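Local coordinates for protein paenibacillus xanthan lyase (PDB 6F2P) that probably cleaves xanthan by beta-elimination, as a calcium-binding polysaccharide lyase of family 8 that carries additional beta-sandwich domains at its C-terminal end, at residues Pro816-Asp820 / Ser900-Asp904; Lys919-Gly925 / Tyr937-Gly941; Gln929-Tyr933 / Met967-His971; Gly944-Lys948 / Arg1021-Gly1027; Ser949-Asn955 / Ser1014-Ile1020. All coordinates share one frame; numbering follows the deposited sequence.

Contact 1. Residues Pro816-Asp820 / Ser900-Asp904; sequences PGTYD and STGID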
# COMPACT_ATOMS: atom_id res chain seq x y z
N PRO A 816 10.30 -29.41 -2.33
CA PRO A 816 11.65 -29.29 -2.90
C PRO A 816 12.07 -30.60 -3.55
O PRO A 816 11.72 -31.66 -3.06
CB PRO A 816 12.52 -29.00 -1.68
CG PRO A 816 11.74 -29.52 -0.52
CD PRO A 816 10.31 -29.30 -0.86
N GLY A 817 12.80 -30.51 -4.66
CA GLY A 817 13.32 -31.68 -5.33
C GLY A 817 13.82 -31.32 -6.71
O GLY A 817 13.73 -30.17 -7.14
N THR A 818 14.37 -32.31 -7.41
CA THR A 818 14.73 -32.14 -8.81
C THR A 818 13.65 -32.76 -9.69
O THR A 818 13.44 -33.97 -9.68
CB THR A 818 16.08 -32.79 -9.11
OG1 THR A 818 17.11 -32.09 -8.40
CG2 THR A 818 16.38 -32.74 -10.60
N TYR A 819 12.96 -31.92 -10.45
CA TYR A 819 11.85 -32.41 -11.26
C TYR A 819 12.12 -32.26 -12.75
O TYR A 819 12.74 -31.29 -13.21
CB TYR A 819 10.55 -31.68 -10.90
CG TYR A 819 10.15 -31.83 -9.45
CD1 TYR A 819 9.48 -32.96 -9.00
CD2 TYR A 819 10.43 -30.83 -8.53
CE1 TYR A 819 9.11 -33.10 -7.67
CE2 TYR A 819 10.07 -30.96 -7.20
CZ TYR A 819 9.41 -32.09 -6.78
OH TYR A 819 9.05 -32.21 -5.45
N ASP A 820 11.66 -33.24 -13.51
CA ASP A 820 11.65 -33.17 -14.95
C ASP A 820 10.44 -32.31 -15.34
O ASP A 820 9.31 -32.58 -14.92
CB ASP A 820 11.53 -34.59 -15.51
CG ASP A 820 11.91 -34.68 -16.96
OD1 ASP A 820 12.61 -33.77 -17.45
OD2 ASP A 820 11.53 -35.68 -17.61
N SER A 900 8.93 -36.45 -10.82
CA SER A 900 10.14 -36.74 -10.04
C SER A 900 11.16 -37.49 -10.89
O SER A 900 10.83 -38.08 -11.91
CB SER A 900 9.81 -37.52 -8.77
OG SER A 900 9.06 -38.68 -9.08
N THR A 901 12.42 -37.44 -10.47
CA THR A 901 13.49 -38.09 -11.21
C THR A 901 14.25 -39.03 -10.28
O THR A 901 14.02 -39.03 -9.07
CB THR A 901 14.47 -37.07 -11.82
OG1 THR A 901 15.22 -36.44 -10.78
CG2 THR A 901 13.71 -36.00 -12.62
N GLY A 902 15.15 -39.82 -10.85
CA GLY A 902 15.98 -40.73 -10.07
C GLY A 902 16.75 -40.05 -8.94
O GLY A 902 16.92 -40.63 -7.87
N ILE A 903 17.19 -38.81 -9.19
CA ILE A 903 17.94 -38.02 -8.21
C ILE A 903 17.24 -38.03 -6.84
O ILE A 903 17.90 -38.12 -5.80
CB ILE A 903 18.16 -36.56 -8.71
CG1 ILE A 903 19.17 -36.50 -9.86
CG2 ILE A 903 18.65 -35.65 -7.59
CD1 ILE A 903 18.59 -36.80 -11.23
N ASP A 904 15.91 -37.97 -6.85
CA ASP A 904 15.13 -37.89 -5.62
C ASP A 904 14.82 -39.24 -5.01
O ASP A 904 14.76 -39.37 -3.78
CB ASP A 904 13.78 -37.19 -5.88
CG ASP A 904 13.94 -35.80 -6.47
OD1 ASP A 904 14.80 -35.03 -5.97
OD2 ASP A 904 13.20 -35.48 -7.43
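T901 and D904, at the start of the short helix 902-905, both turn to the backbone of T818 on strand 817-826. In T901, CB stands 3.9 Å from T818 O. There the side chain forks: OG1 gives a hydrogen bond to T818 O (3.2 Å), arriving from above the carbonyl plane rather than on a lone pair, while CG2 passes along the strand to D820, 3.6 Å from D820 N and close to D820 CB. With chi1 at 70°, OG1 sits between the backbone N and the carbonyl carbon, and the methyl is left to face D820. Threonine suits this place because its two branches serve a polar and an apolar neighbour at once.

D904 takes the N-H of the same residue, one peptide earlier along the strand. Its OD1 accepts T818 N-H through the syn lone pair, 3.1 Å away and almost perfectly straight at 177°. I903 adds CG2 near T818 OG1, whose hydroxyl bonds S866 on the adjacent strand.

T901 occupies the N-cap position of the helix. A short helix that leaves strand 891-900 and folds against the neighbouring strand 817-826 lies at the join between one beta-sandwich and the next, which begins with strand 907-910.

Contact 2. Residues Lys919-Gly925 / Tyr937-Gly941; sequences KVGTWTG and YIHDG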
# COMPACT_ATOMS: atom_id res chain seq x y z
N LYS A 919 24.05 -56.16 10.93
CA LYS A 919 24.61 -57.49 10.67
C LYS A 919 24.24 -58.48 11.77
O LYS A 919 23.77 -58.10 12.84
CB LYS A 919 26.14 -57.43 10.53
CG LYS A 919 26.63 -56.37 9.54
CD LYS A 919 28.15 -56.38 9.41
CE LYS A 919 28.64 -55.13 8.68
NZ LYS A 919 30.12 -55.14 8.44
N VAL A 920 24.43 -59.76 11.46
CA VAL A 920 24.34 -60.82 12.45
C VAL A 920 25.50 -61.78 12.18
O VAL A 920 25.69 -62.22 11.05
CB VAL A 920 22.98 -61.56 12.41
CG1 VAL A 920 23.08 -62.92 13.08
CG2 VAL A 920 21.88 -60.72 13.06
N GLY A 921 26.29 -62.05 13.21
CA GLY A 921 27.49 -62.85 13.04
C GLY A 921 28.71 -62.03 12.64
O GLY A 921 28.64 -60.81 12.47
N THR A 922 29.84 -62.71 12.49
CA THR A 922 31.11 -62.04 12.24
C THR A 922 31.46 -62.00 10.76
O THR A 922 31.71 -63.04 10.14
CB THR A 922 32.24 -62.73 13.03
OG1 THR A 922 31.81 -62.94 14.38
CG2 THR A 922 33.51 -61.89 13.02
N TRP A 923 31.48 -60.80 10.19
CA TRP A 923 31.80 -60.61 8.78
C TRP A 923 33.15 -59.90 8.61
O TRP A 923 33.51 -59.04 9.42
CB TRP A 923 30.68 -59.82 8.07
CG TRP A 923 29.36 -60.55 8.06
CD1 TRP A 923 28.48 -60.69 9.10
CD2 TRP A 923 28.77 -61.24 6.94
NE1 TRP A 923 27.39 -61.43 8.70
CE2 TRP A 923 27.54 -61.78 7.38
CE3 TRP A 923 29.16 -61.46 5.62
CZ2 TRP A 923 26.70 -62.51 6.55
CZ3 TRP A 923 28.32 -62.19 4.79
CH2 TRP A 923 27.11 -62.70 5.25
N THR A 924 33.88 -60.25 7.56
CA THR A 924 35.25 -59.77 7.36
C THR A 924 35.39 -58.94 6.07
O THR A 924 35.02 -59.41 4.99
CB THR A 924 36.23 -60.97 7.32
OG1 THR A 924 36.43 -61.45 8.66
CG2 THR A 924 37.57 -60.57 6.71
N GLY A 925 35.94 -57.73 6.18
CA GLY A 925 36.06 -56.83 5.03
C GLY A 925 37.42 -56.82 4.35
O GLY A 925 38.43 -57.14 4.97
N TYR A 937 34.14 -54.57 0.72
CA TYR A 937 32.96 -55.42 0.84
C TYR A 937 33.20 -56.35 2.02
O TYR A 937 34.29 -56.36 2.58
CB TYR A 937 32.73 -56.23 -0.43
CG TYR A 937 33.97 -56.90 -0.98
CD1 TYR A 937 34.37 -58.15 -0.52
CD2 TYR A 937 34.73 -56.29 -1.97
CE1 TYR A 937 35.50 -58.76 -1.02
CE2 TYR A 937 35.86 -56.90 -2.48
CZ TYR A 937 36.24 -58.13 -2.00
OH TYR A 937 37.38 -58.74 -2.51
N ILE A 938 32.20 -57.12 2.42
CA ILE A 938 32.38 -58.05 3.53
C ILE A 938 32.06 -59.49 3.15
O ILE A 938 31.38 -59.74 2.15
CB ILE A 938 31.58 -57.61 4.78
CG1 ILE A 938 30.10 -57.43 4.45
CG2 ILE A 938 32.14 -56.32 5.34
CD1 ILE A 938 29.26 -57.09 5.66
N HIS A 939 32.57 -60.45 3.93
CA HIS A 939 32.30 -61.86 3.68
C HIS A 939 32.23 -62.70 4.96
O HIS A 939 32.75 -62.30 6.00
CB HIS A 939 33.30 -62.46 2.67
CG HIS A 939 34.72 -62.49 3.14
ND1 HIS A 939 35.15 -63.26 4.20
CD2 HIS A 939 35.83 -61.85 2.68
CE1 HIS A 939 36.45 -63.09 4.38
NE2 HIS A 939 36.88 -62.24 3.47
N ASP A 940 31.57 -63.85 4.87
CA ASP A 940 31.29 -64.69 6.04
C ASP A 940 32.43 -65.65 6.37
O ASP A 940 32.39 -66.36 7.38
CB ASP A 940 29.98 -65.46 5.86
CG ASP A 940 30.07 -66.54 4.79
OD1 ASP A 940 30.79 -66.35 3.78
OD2 ASP A 940 29.41 -67.60 4.96
N GLY A 941 33.45 -65.67 5.51
CA GLY A 941 34.61 -66.51 5.73
C GLY A 941 34.31 -67.98 5.54
O GLY A 941 34.96 -68.84 6.14
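W923 lays one face of its six-membered ring under D940: CB of the aspartate is 4.0 Å from the ring centroid and only 19° off the normal, a CH-pi contact displaced toward the rim. The indole and carboxylate planes are inclined by 33°. D940 CG takes the place between the backbone N and the carbonyl carbon (chi1 69°), which leaves the methylene to the ring and sends the carboxylate onward to a salt bridge with K945. The indole is also pinned at its far edge, for NE1 donates to V920 O (3.0 Å) nearly in the ring plane.

Strands 924-926 and 937-939 form an antiparallel beta hairpin in the Golvesin C-terminal domain, with T924 and H939 as a hydrogen-bonded pair. T924 N reaches H939 O at 2.8 Å and H939 N reaches T924 O at 2.9 Å. The next pair, G925 with I938, is non-hydrogen-bonded, and G925 CA makes a CA-H...O contact with Y937 O (3.1 Å) on the partner strand.

H939, its CG likewise between backbone N and carbonyl carbon, folds back over its partner: T924 O lies above one imidazole face, and T924 CG2 runs beside the ring, 3.6 Å from H939 CE1. On the other side of the sheet, the extended chain of K919 meets I938 tip to tip, NZ standing 3.5 Å from I938 CD1, whose methyl also nears W923 CB (3.9 Å).

Contact 3. Residues Gln929-Tyr933 / Met967-His971; sequences QTDRY and MWAAH. With CA (calcium ion), chain G.
A calcium-binding loop of the Golvesin C-terminal domain, the one joining hairpin strands 924-926 and 937-939, packs here on the loop that leaves strand 960-967. The two run almost exactly antiparallel, D931 facing A969 and Y933 lying nearest M967. Y933 O binds the calcium ion at 2.3 Å, and D910, N911, D936 and D1032 also bind it. The ligand from Y933 is a backbone oxygen; the ring itself leads away from the contact.

M967 packs its thioether against the backbone and CB of R932 and Y933. With CG anti to the backbone N (chi1 -178°) and chi2 also anti, the extended chain carries SD to 3.8 Å from Y933 CB; the bend at chi3 turns only the terminal CE. D931 makes the polar link: its OD2 accepts A970 N-H at 2.7 Å, met from above the carboxylate plane and bent to 131°. Its CB packs on A969 CB (3.7 Å), where a small alanine lets the backbones draw near. W968 turns the opposite way, its NE1 bonded to G997 O.

At the outer end of the contact Q929 bends at chi2 and crosses H971. The amide and imidazole planes are 59° apart, and Q929 OE1 sits above one face of the ring, displaced toward its rim, 3.2 Å from H971 CD2.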
# COMPACT_ATOMS: atom_id res chain seq x y z
N GLN A 929 39.53 -57.23 -4.50
CA GLN A 929 38.99 -57.59 -5.81
C GLN A 929 38.72 -56.40 -6.75
O GLN A 929 38.86 -56.53 -7.97
CB GLN A 929 37.72 -58.45 -5.66
CG GLN A 929 37.97 -59.97 -5.61
CD GLN A 929 37.64 -60.66 -6.93
OE1 GLN A 929 38.22 -61.69 -7.27
NE2 GLN A 929 36.70 -60.09 -7.68
N THR A 930 38.35 -55.25 -6.17
CA THR A 930 37.81 -54.09 -6.91
C THR A 930 36.58 -54.45 -7.76
O THR A 930 36.38 -53.89 -8.85
CB THR A 930 38.84 -53.34 -7.81
OG1 THR A 930 39.15 -54.14 -8.96
CG2 THR A 930 40.10 -53.03 -7.04
N ASP A 931 35.78 -55.37 -7.23
CA ASP A 931 34.49 -55.73 -7.82
C ASP A 931 33.44 -54.79 -7.26
O ASP A 931 32.25 -55.09 -7.25
CB ASP A 931 34.13 -57.18 -7.57
CG ASP A 931 34.35 -58.05 -8.79
OD1 ASP A 931 34.45 -57.50 -9.91
OD2 ASP A 931 34.41 -59.29 -8.62
N ARG A 932 33.92 -53.67 -6.73
CA ARG A 932 33.19 -52.41 -6.66
C ARG A 932 32.30 -52.16 -5.45
O ARG A 932 32.40 -52.81 -4.41
CB ARG A 932 32.43 -52.13 -7.97
CG ARG A 932 33.27 -52.26 -9.25
CD ARG A 932 33.60 -50.91 -9.86
NE ARG A 932 32.40 -50.10 -10.06
CZ ARG A 932 32.20 -48.93 -9.48
NH1 ARG A 932 33.12 -48.43 -8.66
NH2 ARG A 932 31.09 -48.25 -9.72
N TYR A 933 31.41 -51.19 -5.66
CA TYR A 933 30.73 -50.43 -4.61
C TYR A 933 31.39 -50.14 -3.26
O TYR A 933 31.46 -51.00 -2.37
CB TYR A 933 29.22 -50.64 -4.53
CG TYR A 933 28.56 -49.28 -4.45
CD1 TYR A 933 28.23 -48.58 -5.60
CD2 TYR A 933 28.36 -48.67 -3.22
CE1 TYR A 933 27.66 -47.31 -5.53
CE2 TYR A 933 27.79 -47.42 -3.13
CZ TYR A 933 27.45 -46.74 -4.29
OH TYR A 933 26.88 -45.48 -4.18
N MET A 967 24.99 -55.56 -6.05
CA MET A 967 26.34 -55.74 -6.57
C MET A 967 27.14 -56.54 -5.56
O MET A 967 26.85 -56.49 -4.36
CB MET A 967 26.98 -54.37 -6.79
CG MET A 967 28.38 -54.41 -7.37
SD MET A 967 28.94 -52.74 -7.73
CE MET A 967 27.73 -52.25 -8.96
N TRP A 968 28.14 -57.27 -6.03
CA TRP A 968 29.00 -58.05 -5.15
C TRP A 968 30.36 -58.31 -5.79
O TRP A 968 30.58 -58.02 -6.97
CB TRP A 968 28.33 -59.37 -4.76
CG TRP A 968 27.87 -60.19 -5.94
CD1 TRP A 968 28.67 -60.81 -6.86
CD2 TRP A 968 26.52 -60.47 -6.32
NE1 TRP A 968 27.89 -61.46 -7.79
CE2 TRP A 968 26.57 -61.27 -7.48
CE3 TRP A 968 25.27 -60.12 -5.79
CZ2 TRP A 968 25.42 -61.73 -8.12
CZ3 TRP A 968 24.13 -60.57 -6.43
CH2 TRP A 968 24.21 -61.37 -7.58
N ALA A 969 31.28 -58.87 -5.00
CA ALA A 969 32.61 -59.24 -5.46
C ALA A 969 32.70 -60.69 -5.93
O ALA A 969 32.71 -61.62 -5.12
CB ALA A 969 33.64 -58.95 -4.38
N ALA A 970 32.79 -60.89 -7.25
CA ALA A 970 32.75 -62.24 -7.82
C ALA A 970 34.13 -62.88 -7.91
O ALA A 970 35.13 -62.18 -8.07
CB ALA A 970 32.08 -62.21 -9.19
N HIS A 971 34.18 -64.20 -7.81
CA HIS A 971 35.45 -64.92 -7.99
C HIS A 971 35.26 -66.37 -8.44
O HIS A 971 34.75 -66.63 -9.53
CB HIS A 971 36.30 -64.86 -6.72
CG HIS A 971 37.78 -64.95 -6.99
ND1 HIS A 971 38.70 -65.21 -6.00
CD2 HIS A 971 38.49 -64.79 -8.13
CE1 HIS A 971 39.91 -65.22 -6.53
NE2 HIS A 971 39.81 -64.97 -7.82
CA CA G . 30.92 -51.85 -0.27

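Contact 4. Residues Gly944-Lys948 / Arg1021-Gly1027; sequences GKGTK and RTDATNG. With CA (calcium ion), chain H.
This is a polar contact between two loops with a calcium ion at its margin, in which G946 and D1023 come together at one end of the Golvesin C-terminal beta-sandwich. G946 O binds the calcium at 2.6 Å, and D1023 OD2, belonging to the same site, lies 2.9 Å from it. A water on the metal donates to D1023 OD1 (3.1 Å), coupling the second carboxylate oxygen to the ion. G946 has positive phi and no side chain, which lets D1023 OD2 stand close to its CA.

T1022 opens a type II beta turn that ends at T1025. Its OG1, held between the backbone N and the carbonyl carbon (chi1 59°), points into the facing loop and accepts G946 N-H at 3.1 Å, with a weak second bond from K948 N. K945 spans the contact: its chain bends at chi2 (-48°) and then runs straight, so that NZ donates to G1027 O (2.9 Å) and to T1025 OG1 (3.1 Å) as well as pairing with D940. T1025 OG1 in turn gives its proton to T1022 O, bracing the turn. Lysine suits this place because one ammonium can serve several acceptors.

The loops lead into strand 949-952 and out of strand 1017-1021 toward strand 1030-1039, while R1021 and T1025 pack on P979 of strand 978-984.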
# COMPACT_ATOMS: atom_id res chain seq x y z
N GLY A 944 30.28 -70.77 9.70
CA GLY A 944 29.12 -70.37 10.48
C GLY A 944 27.87 -70.29 9.62
O GLY A 944 27.13 -69.30 9.67
N LYS A 945 27.62 -71.34 8.83
CA LYS A 945 26.51 -71.35 7.88
C LYS A 945 25.14 -71.32 8.55
O LYS A 945 24.92 -72.00 9.56
CB LYS A 945 26.62 -72.56 6.95
CG LYS A 945 27.85 -72.55 6.05
CD LYS A 945 28.02 -71.21 5.37
CE LYS A 945 29.21 -71.20 4.44
NZ LYS A 945 29.31 -69.91 3.69
N GLY A 946 24.23 -70.53 7.99
CA GLY A 946 22.88 -70.44 8.51
C GLY A 946 22.76 -69.66 9.80
O GLY A 946 21.70 -69.65 10.44
N THR A 947 23.85 -69.00 10.19
CA THR A 947 23.90 -68.25 11.44
C THR A 947 24.04 -66.77 11.14
O THR A 947 23.58 -65.92 11.90
CB THR A 947 25.11 -68.66 12.30
OG1 THR A 947 25.48 -70.00 11.99
CG2 THR A 947 24.77 -68.55 13.78
N LYS A 948 24.67 -66.47 10.00
CA LYS A 948 25.03 -65.11 9.64
C LYS A 948 23.96 -64.45 8.75
O LYS A 948 23.20 -65.14 8.07
CB LYS A 948 26.38 -65.10 8.91
CG LYS A 948 27.44 -65.99 9.52
CD LYS A 948 28.42 -65.21 10.38
CE LYS A 948 29.71 -65.98 10.59
NZ LYS A 948 30.47 -66.17 9.32
N ARG A 1021 21.33 -64.11 3.52
CA ARG A 1021 21.49 -65.21 4.47
C ARG A 1021 22.61 -66.13 4.00
O ARG A 1021 23.08 -66.02 2.87
CB ARG A 1021 20.18 -65.99 4.63
CG ARG A 1021 19.14 -65.35 5.56
CD ARG A 1021 17.71 -65.68 5.10
NE ARG A 1021 17.61 -67.05 4.58
CZ ARG A 1021 16.89 -67.40 3.51
NH1 ARG A 1021 16.20 -66.49 2.84
NH2 ARG A 1021 16.87 -68.66 3.11
N THR A 1022 23.04 -67.04 4.87
CA THR A 1022 24.16 -67.92 4.54
C THR A 1022 23.81 -69.41 4.61
O THR A 1022 24.69 -70.27 4.44
CB THR A 1022 25.39 -67.64 5.44
OG1 THR A 1022 25.03 -67.82 6.81
CG2 THR A 1022 25.89 -66.20 5.23
N ASP A 1023 22.54 -69.71 4.84
CA ASP A 1023 22.05 -71.09 4.98
C ASP A 1023 22.40 -71.94 3.76
O ASP A 1023 22.11 -71.57 2.63
CB ASP A 1023 20.54 -71.11 5.20
CG ASP A 1023 20.09 -70.21 6.35
OD1 ASP A 1023 19.96 -68.99 6.14
OD2 ASP A 1023 19.87 -70.73 7.47
N ALA A 1024 23.06 -73.07 4.02
CA ALA A 1024 23.35 -74.08 2.99
C ALA A 1024 24.25 -73.61 1.84
O ALA A 1024 24.30 -74.24 0.79
CB ALA A 1024 22.06 -74.68 2.44
N THR A 1025 24.97 -72.51 2.05
CA THR A 1025 25.83 -71.97 1.00
C THR A 1025 27.08 -72.80 0.76
O THR A 1025 27.75 -73.22 1.71
CB THR A 1025 26.19 -70.48 1.25
OG1 THR A 1025 26.44 -70.28 2.65
CG2 THR A 1025 25.04 -69.58 0.82
N ASN A 1026 27.39 -73.04 -0.51
CA ASN A 1026 28.49 -73.93 -0.89
C ASN A 1026 29.84 -73.24 -1.08
O ASN A 1026 30.78 -73.83 -1.62
CB ASN A 1026 28.10 -74.75 -2.13
CG ASN A 1026 27.82 -73.88 -3.35
OD1 ASN A 1026 28.48 -72.87 -3.58
ND2 ASN A 1026 26.83 -74.29 -4.14
N GLY A 1027 29.92 -71.99 -0.64
CA GLY A 1027 31.15 -71.21 -0.73
C GLY A 1027 31.07 -69.92 0.05
O GLY A 1027 30.24 -69.77 0.96
CA CA H . 19.16 -70.25 10.27
O HOH W 1 19.62 -67.87 9.01
O HOH W 2 17.10 -69.22 8.91

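Contact 5. Residues Ser949-Asn955 / Ser1014-Ile1020; sequences SVTFTPN and STGAIKI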
# COMPACT_ATOMS: atom_id res chain seq x y z
N SER A 949 23.94 -63.12 8.76
CA SER A 949 23.06 -62.34 7.89
C SER A 949 23.47 -60.86 7.82
O SER A 949 23.97 -60.28 8.78
CB SER A 949 21.59 -62.47 8.31
OG SER A 949 21.34 -61.79 9.53
N VAL A 950 23.25 -60.26 6.65
CA VAL A 950 23.44 -58.82 6.45
C VAL A 950 22.15 -58.22 5.89
O VAL A 950 21.72 -58.61 4.81
CB VAL A 950 24.62 -58.53 5.48
CG1 VAL A 950 24.72 -57.04 5.19
CG2 VAL A 950 25.92 -59.06 6.04
N THR A 951 21.54 -57.29 6.62
CA THR A 951 20.25 -56.73 6.23
C THR A 951 20.31 -55.26 5.80
O THR A 951 20.46 -54.36 6.63
CB THR A 951 19.20 -56.87 7.36
OG1 THR A 951 19.01 -58.25 7.68
CG2 THR A 951 17.87 -56.27 6.95
N PHE A 952 20.17 -55.02 4.50
CA PHE A 952 20.11 -53.66 3.95
C PHE A 952 18.70 -53.08 4.06
O PHE A 952 17.80 -53.49 3.34
CB PHE A 952 20.52 -53.65 2.47
CG PHE A 952 21.91 -54.18 2.21
CD1 PHE A 952 22.12 -55.53 1.97
CD2 PHE A 952 22.99 -53.32 2.15
CE1 PHE A 952 23.40 -56.02 1.70
CE2 PHE A 952 24.28 -53.80 1.89
CZ PHE A 952 24.47 -55.16 1.66
N THR A 953 18.51 -52.11 4.95
CA THR A 953 17.22 -51.43 5.06
C THR A 953 17.28 -50.02 4.47
O THR A 953 17.77 -49.09 5.12
CB THR A 953 16.73 -51.36 6.52
OG1 THR A 953 16.76 -52.67 7.11
CG2 THR A 953 15.31 -50.79 6.60
N PRO A 954 16.79 -49.85 3.23
CA PRO A 954 16.79 -48.54 2.57
C PRO A 954 15.69 -47.63 3.10
O PRO A 954 14.69 -48.11 3.64
CB PRO A 954 16.49 -48.88 1.12
CG PRO A 954 15.65 -50.10 1.21
CD PRO A 954 16.22 -50.89 2.36
N ASN A 955 15.88 -46.32 2.95
CA ASN A 955 14.86 -45.34 3.27
C ASN A 955 14.13 -44.94 1.99
O ASN A 955 14.64 -44.14 1.20
CB ASN A 955 15.48 -44.12 3.94
CG ASN A 955 14.45 -43.24 4.62
OD1 ASN A 955 13.25 -43.32 4.34
ND2 ASN A 955 14.91 -42.38 5.52
N SER A 1014 10.92 -47.31 6.24
CA SER A 1014 11.93 -48.36 6.42
C SER A 1014 11.33 -49.72 6.80
O SER A 1014 11.93 -50.48 7.57
CB SER A 1014 12.97 -47.94 7.47
OG SER A 1014 13.75 -46.85 7.00
N THR A 1015 10.15 -50.01 6.26
CA THR A 1015 9.46 -51.28 6.52
C THR A 1015 9.86 -52.35 5.50
O THR A 1015 9.32 -53.45 5.49
CB THR A 1015 7.95 -51.11 6.47
OG1 THR A 1015 7.62 -50.04 5.57
CG2 THR A 1015 7.40 -50.81 7.86
N GLY A 1016 10.81 -52.00 4.64
CA GLY A 1016 11.30 -52.93 3.65
C GLY A 1016 12.75 -53.26 3.91
O GLY A 1016 13.50 -52.41 4.40
N ALA A 1017 13.15 -54.49 3.60
CA ALA A 1017 14.52 -54.92 3.83
C ALA A 1017 15.01 -55.87 2.75
O ALA A 1017 14.22 -56.52 2.07
CB ALA A 1017 14.64 -55.56 5.20
N ILE A 1018 16.32 -55.92 2.60
CA ILE A 1018 16.95 -56.83 1.66
C ILE A 1018 18.05 -57.55 2.41
O ILE A 1018 19.13 -56.99 2.63
CB ILE A 1018 17.53 -56.07 0.47
CG1 ILE A 1018 16.43 -55.27 -0.22
CG2 ILE A 1018 18.18 -57.02 -0.51
CD1 ILE A 1018 16.95 -54.25 -1.20
N LYS A 1019 17.77 -58.79 2.82
CA LYS A 1019 18.68 -59.57 3.66
C LYS A 1019 19.45 -60.62 2.86
O LYS A 1019 18.92 -61.25 1.95
CB LYS A 1019 17.91 -60.24 4.81
CG LYS A 1019 18.80 -61.02 5.77
CD LYS A 1019 18.01 -61.94 6.70
CE LYS A 1019 17.23 -61.16 7.75
NZ LYS A 1019 16.60 -62.08 8.74
N ILE A 1020 20.72 -60.79 3.22
CA ILE A 1020 21.55 -61.85 2.67
C ILE A 1020 21.79 -62.89 3.75
O ILE A 1020 22.36 -62.57 4.79
CB ILE A 1020 22.89 -61.31 2.16
CG1 ILE A 1020 22.67 -60.39 0.95
CG2 ILE A 1020 23.83 -62.44 1.81
CD1 ILE A 1020 23.92 -59.67 0.50
O HOH W 3 12.26 -49.95 3.31
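The F952 ring meets the neighbouring strand with its edge: I1018 O lies nearly in the ring plane, 3.4 Å from CD1, and I1020 CD1 touches the same rim, 3.9 Å from CE1. No atom of segment 1014-1020 lies over either face. Chi1 of -59° swings the ring beside the backbone N, and chi2 near 90° turns its edge to both atoms. The puckered P954 ring brings CD near G1016 O.

Strands 949-952 and 1017-1020 are antiparallel, their short axes 161° apart. V950 with I1020 and F952 with I1018 are hydrogen-bonded pairs, each with two N-H to O bonds, such as I1020 N to V950 O at 2.9 Å. Between them T951 and K1019 form a non-hydrogen-bonded pair on the opposite face. There T951 OG1 lies against the aliphatic part of the lysine, 3.4 Å from K1019 CG, and T951 CG2 meets A1017 CB (3.7 Å). Lysine suits this partly exposed side, its methylenes covering T951; threonine, beta-branched, fits a strand. Past the strands, a water accepts G1016 N-H at 2.8 Å and lies 3.1 Å from P954 O, bridging the diverging chains.

V950, F952, I1018 and I1020 look into the beta-sandwich, touching strands 1030-1039, 960-967 and 907-910 of the facing sheet, while strands 917-920 and 978-984 flank the pair within its own sheet.

Overall arrangement
Contact 1 is a surface contact in the preceding beta-sandwich, its centre about 24 Å from that of contact 5 and farther still from the others. Contacts 2 to 5 all lie in the Golvesin C-terminal domain and are partly buried. Contact 5 gives most to the hydrophobic interior, through regular strand pairing; contact 2 adjoins it, W923 and I938 packing on V950. Contacts 3 and 4 join loops, each beside its own calcium, and rely on polar side chains meeting backbone. The segments of contact 4 adjoin those of contact 5 in sequence, and contact 5 is nested in the loop that contact 4 closes. Y937 packs on Q929 and A969, connecting contacts 2 and 3.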